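Local atomic coordinates of BCL2-like 10 (Danio rerio, PDB entry 6FBX), a protein that belongs to the pro-survival branch of the Bcl-2 family, binds the BH3 segment of Bad, and may, like relatives, have channel activity. Residues Y20-C24 / S25-Q29; M39-L42 / A43-E47; M46-Q49 / H50-K53; S103-S107 / R108-S112. All blocks are in the same frame, centred on the assembly; numbering follows the deposited sequence.

Interaction 1 (Y20-C24 / S25-Q29); sequences YISFC and SGIQQ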
# COMPACT_ATOMS: atom_id res chain seq x y z
N TYR A 20 -7.44 3.24 5.09
CA TYR A 20 -6.80 2.03 5.59
C TYR A 20 -5.80 2.37 6.68
O TYR A 20 -5.73 1.68 7.71
CB TYR A 20 -6.10 1.26 4.46
CG TYR A 20 -5.59 -0.05 4.98
CD1 TYR A 20 -6.47 -1.03 5.40
CD2 TYR A 20 -4.22 -0.31 5.09
CE1 TYR A 20 -6.02 -2.23 5.91
CE2 TYR A 20 -3.76 -1.52 5.59
CZ TYR A 20 -4.67 -2.47 6.00
OH TYR A 20 -4.23 -3.67 6.51
N ILE A 21 -5.01 3.43 6.49
CA ILE A 21 -4.04 3.82 7.50
C ILE A 21 -4.74 4.19 8.81
O ILE A 21 -4.30 3.80 9.90
CB ILE A 21 -3.17 4.97 6.96
CG1 ILE A 21 -2.19 4.41 5.93
CG2 ILE A 21 -2.42 5.68 8.08
CD1 ILE A 21 -1.48 5.46 5.10
N SER A 22 -5.84 4.95 8.72
CA SER A 22 -6.61 5.26 9.93
C SER A 22 -7.14 3.99 10.58
O SER A 22 -7.10 3.84 11.80
CB SER A 22 -7.76 6.21 9.59
OG SER A 22 -7.29 7.41 9.01
N PHE A 23 -7.65 3.07 9.76
CA PHE A 23 -8.15 1.79 10.25
C PHE A 23 -7.06 1.04 11.03
O PHE A 23 -7.34 0.41 12.05
CB PHE A 23 -8.65 0.98 9.06
CG PHE A 23 -9.20 -0.38 9.41
CD1 PHE A 23 -10.37 -0.51 10.13
CD2 PHE A 23 -8.56 -1.52 8.95
CE1 PHE A 23 -10.87 -1.77 10.43
CE2 PHE A 23 -9.06 -2.77 9.23
CZ PHE A 23 -10.22 -2.90 9.97
N CYS A 24 -5.82 1.13 10.56
CA CYS A 24 -4.68 0.51 11.24
C CYS A 24 -4.20 1.31 12.44
O CYS A 24 -3.36 0.81 13.19
CB CYS A 24 -3.53 0.33 10.26
SG CYS A 24 -3.87 -0.86 8.95
N SER A 25 -4.70 2.53 12.64
CA SER A 25 -4.25 3.40 13.71
C SER A 25 -5.23 3.44 14.89
O SER A 25 -5.23 4.40 15.66
CB SER A 25 -4.02 4.81 13.18
OG SER A 25 -3.09 4.80 12.10
N GLY A 26 -6.06 2.41 15.03
CA GLY A 26 -6.97 2.30 16.15
C GLY A 26 -8.29 3.02 15.99
O GLY A 26 -9.14 2.93 16.88
N ILE A 27 -8.50 3.73 14.88
CA ILE A 27 -9.76 4.43 14.66
C ILE A 27 -10.79 3.45 14.14
O ILE A 27 -10.51 2.62 13.26
CB ILE A 27 -9.55 5.61 13.68
CG1 ILE A 27 -8.56 6.61 14.26
CG2 ILE A 27 -10.89 6.29 13.38
CD1 ILE A 27 -8.11 7.68 13.28
N GLN A 28 -12.00 3.53 14.68
CA GLN A 28 -13.11 2.67 14.28
C GLN A 28 -14.20 3.53 13.66
O GLN A 28 -14.85 4.32 14.35
CB GLN A 28 -13.64 1.88 15.48
CG GLN A 28 -12.63 0.88 16.03
CD GLN A 28 -13.22 -0.02 17.10
OE1 GLN A 28 -13.37 0.38 18.25
NE2 GLN A 28 -13.56 -1.24 16.71
N GLN A 29 -14.39 3.39 12.35
CA GLN A 29 -15.45 4.09 11.65
C GLN A 29 -15.88 3.23 10.47
O GLN A 29 -15.10 2.43 9.95
CB GLN A 29 -14.99 5.47 11.17
CG GLN A 29 -13.70 5.46 10.36
CD GLN A 29 -13.21 6.86 10.03
OE1 GLN A 29 -13.92 7.84 10.24
NE2 GLN A 29 -11.99 6.96 9.52
O HOH W 1 -9.55 0.29 13.75

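Interaction 2 (M39-L42 / A43-E47); sequences MRYL and AKEME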
# COMPACT_ATOMS: atom_id res chain seq x y z
N MET A 39 -10.64 -3.13 0.70
CA MET A 39 -9.22 -3.03 1.03
C MET A 39 -8.98 -3.35 2.50
O MET A 39 -8.00 -4.03 2.83
CB MET A 39 -8.69 -1.64 0.69
CG MET A 39 -7.20 -1.47 0.98
SD MET A 39 -6.16 -2.59 0.02
CE MET A 39 -6.15 -1.77 -1.57
N ARG A 40 -9.84 -2.86 3.39
CA ARG A 40 -9.74 -3.21 4.80
C ARG A 40 -9.69 -4.72 4.99
O ARG A 40 -8.88 -5.24 5.76
CB ARG A 40 -10.92 -2.63 5.57
CG ARG A 40 -10.87 -1.14 5.81
CD ARG A 40 -12.00 -0.76 6.73
NE ARG A 40 -12.15 0.68 6.90
CZ ARG A 40 -12.98 1.24 7.77
NH1 ARG A 40 -13.75 0.48 8.54
NH2 ARG A 40 -13.06 2.56 7.86
N TYR A 41 -10.58 -5.44 4.30
CA TYR A 41 -10.64 -6.89 4.45
C TYR A 41 -9.41 -7.55 3.85
O TYR A 41 -8.76 -8.37 4.50
CB TYR A 41 -11.91 -7.42 3.78
CG TYR A 41 -12.03 -8.93 3.83
CD1 TYR A 41 -11.49 -9.72 2.82
CD2 TYR A 41 -12.68 -9.56 4.88
CE1 TYR A 41 -11.59 -11.10 2.86
CE2 TYR A 41 -12.78 -10.94 4.92
CZ TYR A 41 -12.24 -11.70 3.91
OH TYR A 41 -12.34 -13.07 3.96
N LEU A 42 -9.06 -7.18 2.62
CA LEU A 42 -8.00 -7.88 1.89
C LEU A 42 -6.63 -7.58 2.47
O LEU A 42 -5.81 -8.50 2.64
CB LEU A 42 -8.05 -7.50 0.41
CG LEU A 42 -9.27 -8.06 -0.32
CD1 LEU A 42 -9.47 -7.35 -1.66
CD2 LEU A 42 -9.11 -9.55 -0.53
N ALA A 43 -6.35 -6.32 2.78
CA ALA A 43 -5.04 -5.97 3.32
C ALA A 43 -4.83 -6.55 4.71
O ALA A 43 -3.70 -6.92 5.06
CB ALA A 43 -4.87 -4.45 3.34
N LYS A 44 -5.89 -6.65 5.51
CA LYS A 44 -5.76 -7.29 6.82
C LYS A 44 -5.65 -8.80 6.68
O LYS A 44 -4.98 -9.45 7.49
CB LYS A 44 -6.94 -6.93 7.71
CG LYS A 44 -6.83 -5.56 8.35
CD LYS A 44 -5.68 -5.50 9.34
CE LYS A 44 -5.54 -4.13 9.96
NZ LYS A 44 -4.36 -4.07 10.86
N GLU A 45 -6.31 -9.38 5.67
CA GLU A 45 -6.11 -10.79 5.38
C GLU A 45 -4.65 -11.08 5.06
O GLU A 45 -4.05 -12.02 5.60
CB GLU A 45 -7.02 -11.22 4.22
CG GLU A 45 -6.94 -12.70 3.89
CD GLU A 45 -7.82 -13.08 2.72
OE1 GLU A 45 -8.45 -12.18 2.13
OE2 GLU A 45 -7.89 -14.29 2.39
N MET A 46 -4.04 -10.26 4.19
CA MET A 46 -2.64 -10.48 3.86
C MET A 46 -1.75 -10.29 5.08
O MET A 46 -0.79 -11.04 5.28
CB MET A 46 -2.20 -9.56 2.73
CG MET A 46 -0.86 -10.01 2.13
SD MET A 46 -0.20 -8.89 0.89
CE MET A 46 -1.21 -9.29 -0.53
N GLU A 47 -2.06 -9.31 5.93
CA GLU A 47 -1.27 -9.13 7.14
C GLU A 47 -1.39 -10.35 8.04
O GLU A 47 -0.38 -10.87 8.54
CB GLU A 47 -1.69 -7.89 7.92
CG GLU A 47 -0.70 -7.57 9.04
CD GLU A 47 -1.10 -6.40 9.91
OE1 GLU A 47 -1.98 -5.62 9.51
OE2 GLU A 47 -0.51 -6.27 11.01

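Interaction 3 (M46-Q49 / H50-K53); sequences MEQQ and HRTK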
# COMPACT_ATOMS: atom_id res chain seq x y z
N MET A 46 -4.04 -10.26 4.19
CA MET A 46 -2.64 -10.48 3.86
C MET A 46 -1.75 -10.29 5.08
O MET A 46 -0.79 -11.04 5.28
CB MET A 46 -2.20 -9.56 2.73
CG MET A 46 -0.86 -10.01 2.13
SD MET A 46 -0.20 -8.89 0.89
CE MET A 46 -1.21 -9.29 -0.53
N GLU A 47 -2.06 -9.31 5.93
CA GLU A 47 -1.27 -9.13 7.14
C GLU A 47 -1.39 -10.35 8.04
O GLU A 47 -0.38 -10.87 8.54
CB GLU A 47 -1.69 -7.89 7.92
CG GLU A 47 -0.70 -7.57 9.04
CD GLU A 47 -1.10 -6.40 9.91
OE1 GLU A 47 -1.98 -5.62 9.51
OE2 GLU A 47 -0.51 -6.27 11.01
N GLN A 48 -2.62 -10.82 8.28
CA GLN A 48 -2.82 -11.98 9.14
C GLN A 48 -2.08 -13.20 8.62
O GLN A 48 -1.63 -14.04 9.41
CB GLN A 48 -4.31 -12.28 9.27
CG GLN A 48 -4.63 -13.51 10.11
CD GLN A 48 -6.12 -13.79 10.18
OE1 GLN A 48 -6.90 -12.98 10.67
NE2 GLN A 48 -6.52 -14.96 9.69
N GLN A 49 -1.95 -13.32 7.30
CA GLN A 49 -1.26 -14.46 6.71
C GLN A 49 0.26 -14.35 6.81
O GLN A 49 0.94 -15.38 6.70
CB GLN A 49 -1.68 -14.61 5.24
CG GLN A 49 -3.12 -15.06 5.08
CD GLN A 49 -3.56 -15.15 3.63
OE1 GLN A 49 -2.76 -15.00 2.71
NE2 GLN A 49 -4.85 -15.39 3.43
N HIS A 50 0.80 -13.16 7.05
CA HIS A 50 2.25 -12.96 7.09
C HIS A 50 2.63 -11.99 8.20
O HIS A 50 3.57 -11.20 8.06
CB HIS A 50 2.77 -12.43 5.75
CG HIS A 50 2.49 -13.33 4.59
ND1 HIS A 50 1.38 -13.19 3.78
CD2 HIS A 50 3.19 -14.38 4.09
CE1 HIS A 50 1.40 -14.12 2.84
NE2 HIS A 50 2.49 -14.85 3.01
N ARG A 51 1.92 -12.05 9.34
CA ARG A 51 2.01 -10.98 10.33
C ARG A 51 3.45 -10.78 10.81
O ARG A 51 3.94 -9.64 10.87
CB ARG A 51 1.09 -11.27 11.51
CG ARG A 51 0.97 -10.12 12.50
CD ARG A 51 -0.02 -10.43 13.62
NE ARG A 51 -1.34 -10.79 13.13
CZ ARG A 51 -2.24 -9.91 12.68
NH1 ARG A 51 -1.96 -8.62 12.65
NH2 ARG A 51 -3.42 -10.34 12.25
N THR A 52 4.13 -11.87 11.16
CA THR A 52 5.49 -11.74 11.69
C THR A 52 6.44 -11.14 10.66
O THR A 52 7.28 -10.30 10.99
CB THR A 52 6.00 -13.10 12.16
OG1 THR A 52 5.15 -13.60 13.20
CG2 THR A 52 7.43 -13.00 12.68
N LYS A 53 6.33 -11.57 9.40
CA LYS A 53 7.22 -11.06 8.37
C LYS A 53 6.98 -9.58 8.11
O LYS A 53 7.94 -8.81 7.97
CB LYS A 53 7.03 -11.86 7.08
CG LYS A 53 8.04 -11.54 5.99
CD LYS A 53 7.99 -12.57 4.87
CE LYS A 53 8.89 -12.17 3.71
NZ LYS A 53 8.77 -13.11 2.55
O HOH W 2 2.51 -7.20 11.23

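Interaction 4 (S103-S107 / R108-S112); sequences SELLS and RGENS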
# COMPACT_ATOMS: atom_id res chain seq x y z
N SER A 103 1.43 2.00 11.77
CA SER A 103 1.20 1.58 13.15
C SER A 103 2.50 1.58 13.94
O SER A 103 2.52 1.94 15.12
CB SER A 103 0.56 0.19 13.18
OG SER A 103 -0.65 0.18 12.45
N GLU A 104 3.61 1.18 13.30
CA GLU A 104 4.89 1.17 13.99
C GLU A 104 5.36 2.59 14.29
O GLU A 104 5.89 2.86 15.38
CB GLU A 104 5.93 0.42 13.15
CG GLU A 104 7.34 0.39 13.73
CD GLU A 104 7.44 -0.48 14.97
OE1 GLU A 104 6.64 -1.43 15.09
OE2 GLU A 104 8.34 -0.23 15.80
N LEU A 105 5.17 3.52 13.35
CA LEU A 105 5.55 4.91 13.59
C LEU A 105 4.77 5.50 14.76
O LEU A 105 5.32 6.23 15.58
CB LEU A 105 5.36 5.73 12.32
CG LEU A 105 6.36 5.44 11.21
CD1 LEU A 105 5.87 5.98 9.87
CD2 LEU A 105 7.72 6.03 11.55
N LEU A 106 3.47 5.19 14.84
CA LEU A 106 2.68 5.63 15.99
C LEU A 106 3.20 5.01 17.28
O LEU A 106 3.30 5.69 18.30
CB LEU A 106 1.21 5.28 15.77
CG LEU A 106 0.36 6.36 15.10
CD1 LEU A 106 0.98 6.80 13.78
CD2 LEU A 106 -1.06 5.87 14.88
N SER A 107 3.53 3.71 17.25
CA SER A 107 4.08 3.07 18.44
C SER A 107 5.36 3.76 18.90
O SER A 107 5.66 3.77 20.10
CB SER A 107 4.36 1.59 18.16
OG SER A 107 3.15 0.86 18.03
N ARG A 108 6.12 4.33 17.98
CA ARG A 108 7.37 5.00 18.30
C ARG A 108 7.19 6.45 18.71
O ARG A 108 8.18 7.15 18.91
CB ARG A 108 8.32 4.91 17.10
CG ARG A 108 8.70 3.47 16.75
CD ARG A 108 9.62 3.38 15.56
NE ARG A 108 10.11 2.01 15.38
CZ ARG A 108 11.20 1.68 14.71
NH1 ARG A 108 11.55 0.40 14.61
NH2 ARG A 108 11.96 2.61 14.14
N GLY A 109 5.95 6.92 18.83
CA GLY A 109 5.68 8.26 19.30
C GLY A 109 5.52 9.31 18.22
O GLY A 109 5.46 10.50 18.55
N GLU A 110 5.45 8.92 16.96
CA GLU A 110 5.31 9.88 15.88
C GLU A 110 3.87 10.38 15.77
O GLU A 110 2.93 9.76 16.28
CB GLU A 110 5.75 9.27 14.55
CG GLU A 110 7.18 8.73 14.55
CD GLU A 110 8.21 9.82 14.75
OE1 GLU A 110 7.87 11.01 14.59
OE2 GLU A 110 9.37 9.49 15.07
N ASN A 111 3.71 11.51 15.09
CA ASN A 111 2.41 12.12 14.90
C ASN A 111 1.73 11.57 13.65
O ASN A 111 2.32 10.85 12.85
CB ASN A 111 2.54 13.65 14.81
CG ASN A 111 3.42 14.09 13.65
OD1 ASN A 111 3.73 13.30 12.75
ND2 ASN A 111 3.82 15.35 13.66
N SER A 112 0.45 11.93 13.49
CA SER A 112 -0.32 11.50 12.32
C SER A 112 0.17 12.13 11.03
O SER A 112 -0.23 11.67 9.95
CB SER A 112 -1.80 11.82 12.52
OG SER A 112 -2.01 13.22 12.53
O HOH W 3 10.64 -1.36 16.93

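Interaction 1 (Y20-C24 / S25-Q29)
Ser-25 and Ile-27 fold back onto Ile-21 and Ser-22 at the C-terminal end of helix 2-24, where the first long helix of this all-helical Bcl-2 fold gives way to a loop. The tight part lies round two carbonyls. The hydroxyl OG of Ser-25 donates to Ile-21 O over 2.7 Å, coming from above the carbonyl plane. Its chi1 of -57° sets OG beside its own backbone N and turns it back toward the helix. Ser-22 O takes Ser-25 N at 2.9 Å and, more weakly, Ile-27 N at 3.4 Å. Ile-21 is buried; its side chain leads off to Ala-102 and to Ala-119 on helices 88-107 and 112-129.

The outer side is looser. Gly-26, with a positive phi of 86°, makes the turn at the surface. The CD1 end of Ile-27 reaches CB of Ser-22 at 4.0 Å, while the Ser-22 hydroxyl bonds back to Glu-18 O. The amide of Gln-29 comes no nearer to Ser-22 than 4.3 Å, from NE2 to CB. Between the two backbones sits one water, which donates to Phe-23 O at 2.8 Å and to Ile-27 O at 2.6 Å.

Interaction 2 (M39-L42 / A43-E47)
Met-39 O accepts the amide N of Ala-43 at 2.8 Å, the shortest of the backbone bonds that join these two turns of helix 34-49. The N-H points at the oxygen with an angle of 161°. Tyr-41 O and Leu-42 O take the amides of Glu-45 and Met-46 in the same i to i+4 pattern. The bond from Lys-44 N to Arg-40 O is weak, at 3.3 Å.

Side chains touch on two faces. On one, SD of Met-39 lies 4.0 Å from CB of Ala-43. The methionine chain bends at chi2 and chi3, which brings the sulfur forward to Ala-43. On the other, Glu-45 is extended, with CG anti to the backbone N (chi1 -177°). Its OE1 comes 3.4 Å from CE1 of Tyr-41, with ring and carboxylate planes 70° apart. The same oxygen lies 3.8 Å from CD2 of Leu-42, whose side chain runs beside Glu-45 in the same direction. Further on, Lys-44 NZ forms a salt bridge with Glu-47 OE1 at 3.1 Å.

The bound peptide packs on Leu-42, Glu-45 and Met-46. Arg-40 reaches away to a salt bridge with Asp-19. Tyr-20 of helix 2-24 packs on Ala-43, Trp-140 and Phe-143 of helix 139-146 meet Met-39, and Val-92 of helix 88-107 touches Met-46.

Interaction 3 (M46-Q49 / H50-K53)
His-50 hooks its backbone and ring onto the last turn of helix 34-49, at Met-46 and Glu-47, in a helix-to-helix junction where helix 51-65 begins. It is the N-cap residue of the second helix. Its amide N donates to Glu-47 O at 3.0 Å, from well above the carbonyl plane, and only weakly to Met-46 O at 3.2 Å. The imidazole adds a second weak bond to that Met-46 oxygen. Its ND1 lies 3.4 Å from Met-46 O, which sits at the ring edge and in its plane. Backbone and ring of one residue thus both lean weakly on the same carbonyl. With chi1 at -59° the ring swings beside its own backbone N, where ND1 can reach back into the last turn. Gln-49 O lies over one ring face. The other ring nitrogen, NE2, bonds to an acidic side chain of the bound peptide. With Met-46 O at one ring nitrogen and the peptide acid at the other, the ring rotation is probably restrained.

Arg-51 follows and turns back along the first helix. Its chain bends at chi3 (-56°), which brings the guanidinium over Gln-48, with NH2 3.6 Å from Gln-48 CA. NH1 makes a long, weak ion pair with Glu-47 OE2; the other oxygen, OE1, is held by Lys-44. The planes of the two charged groups are 53° apart.

Lys-53, at the end of the segment, turns to the bound peptide. The junction is also bridged by a water, which donates to Glu-47 OE2 at 3.2 Å and to Arg-51 O at 2.9 Å.

Interaction 4 (S103-S107 / R108-S112)
Glu-104 and Arg-108 form a salt bridge across the C-terminal end of helix 88-107. Arg-108 NE donates to Glu-104 OE2 at 2.9 Å, and OE2 uses its anti lone pair, turned away from the other oxygen. The carboxylate and guanidinium planes stand 83° apart. The bend of Glu-104 at chi2 (70°) carries its acid across to the arginine. A water donates to OE2 and accepts from Arg-108 NH1 at 3.1 Å. Arg-108 NH2 has a second acid, Asp-63 of helix 51-65.

The amides of Arg-108, Gly-109 and Glu-110 all find carbonyls of the last turn. Arg-108 N donates to Glu-104 O at 3.0 Å and weakly to Leu-105 O. Gly-109 N reaches Leu-106 O at 3.0 Å, from above the carbonyl plane. Glu-110 N returns to Leu-105 O at 3.0 Å. CG of Glu-110 also rests 4.1 Å from CD2 of Leu-105, which packs on Leu-62 and Leu-118. Asn-111 begins the next helix as its N-cap, and its OD1 makes weak bonds to the amides of Glu-113 and Gly-114. The positive phi of Gly-109 and the two bonds back into the last turn define a Schellman motif at the helix C-terminus.

How the interactions relate
Interactions 2 and 3 overlap on helix 34-49, sharing Met-46 and Glu-47; their centres are 10 Å apart. Both meet the bound peptide, so they form part of the BH3-binding groove. Interactions 1 and 4 are helix ends at the surface. Interaction 1 joins interaction 2 through Gln-29 O and Arg-40 NH1, 2.8 Å apart, and through Tyr-20 CZ, 3.3 Å from Ala-43 CB. It meets interaction 4 where Cys-24 O lies 2.9 Å from Ser-103 OG. Interaction 4 touches neither groove contact: its centre is about 20 Å from the centres of interactions 2 and 3.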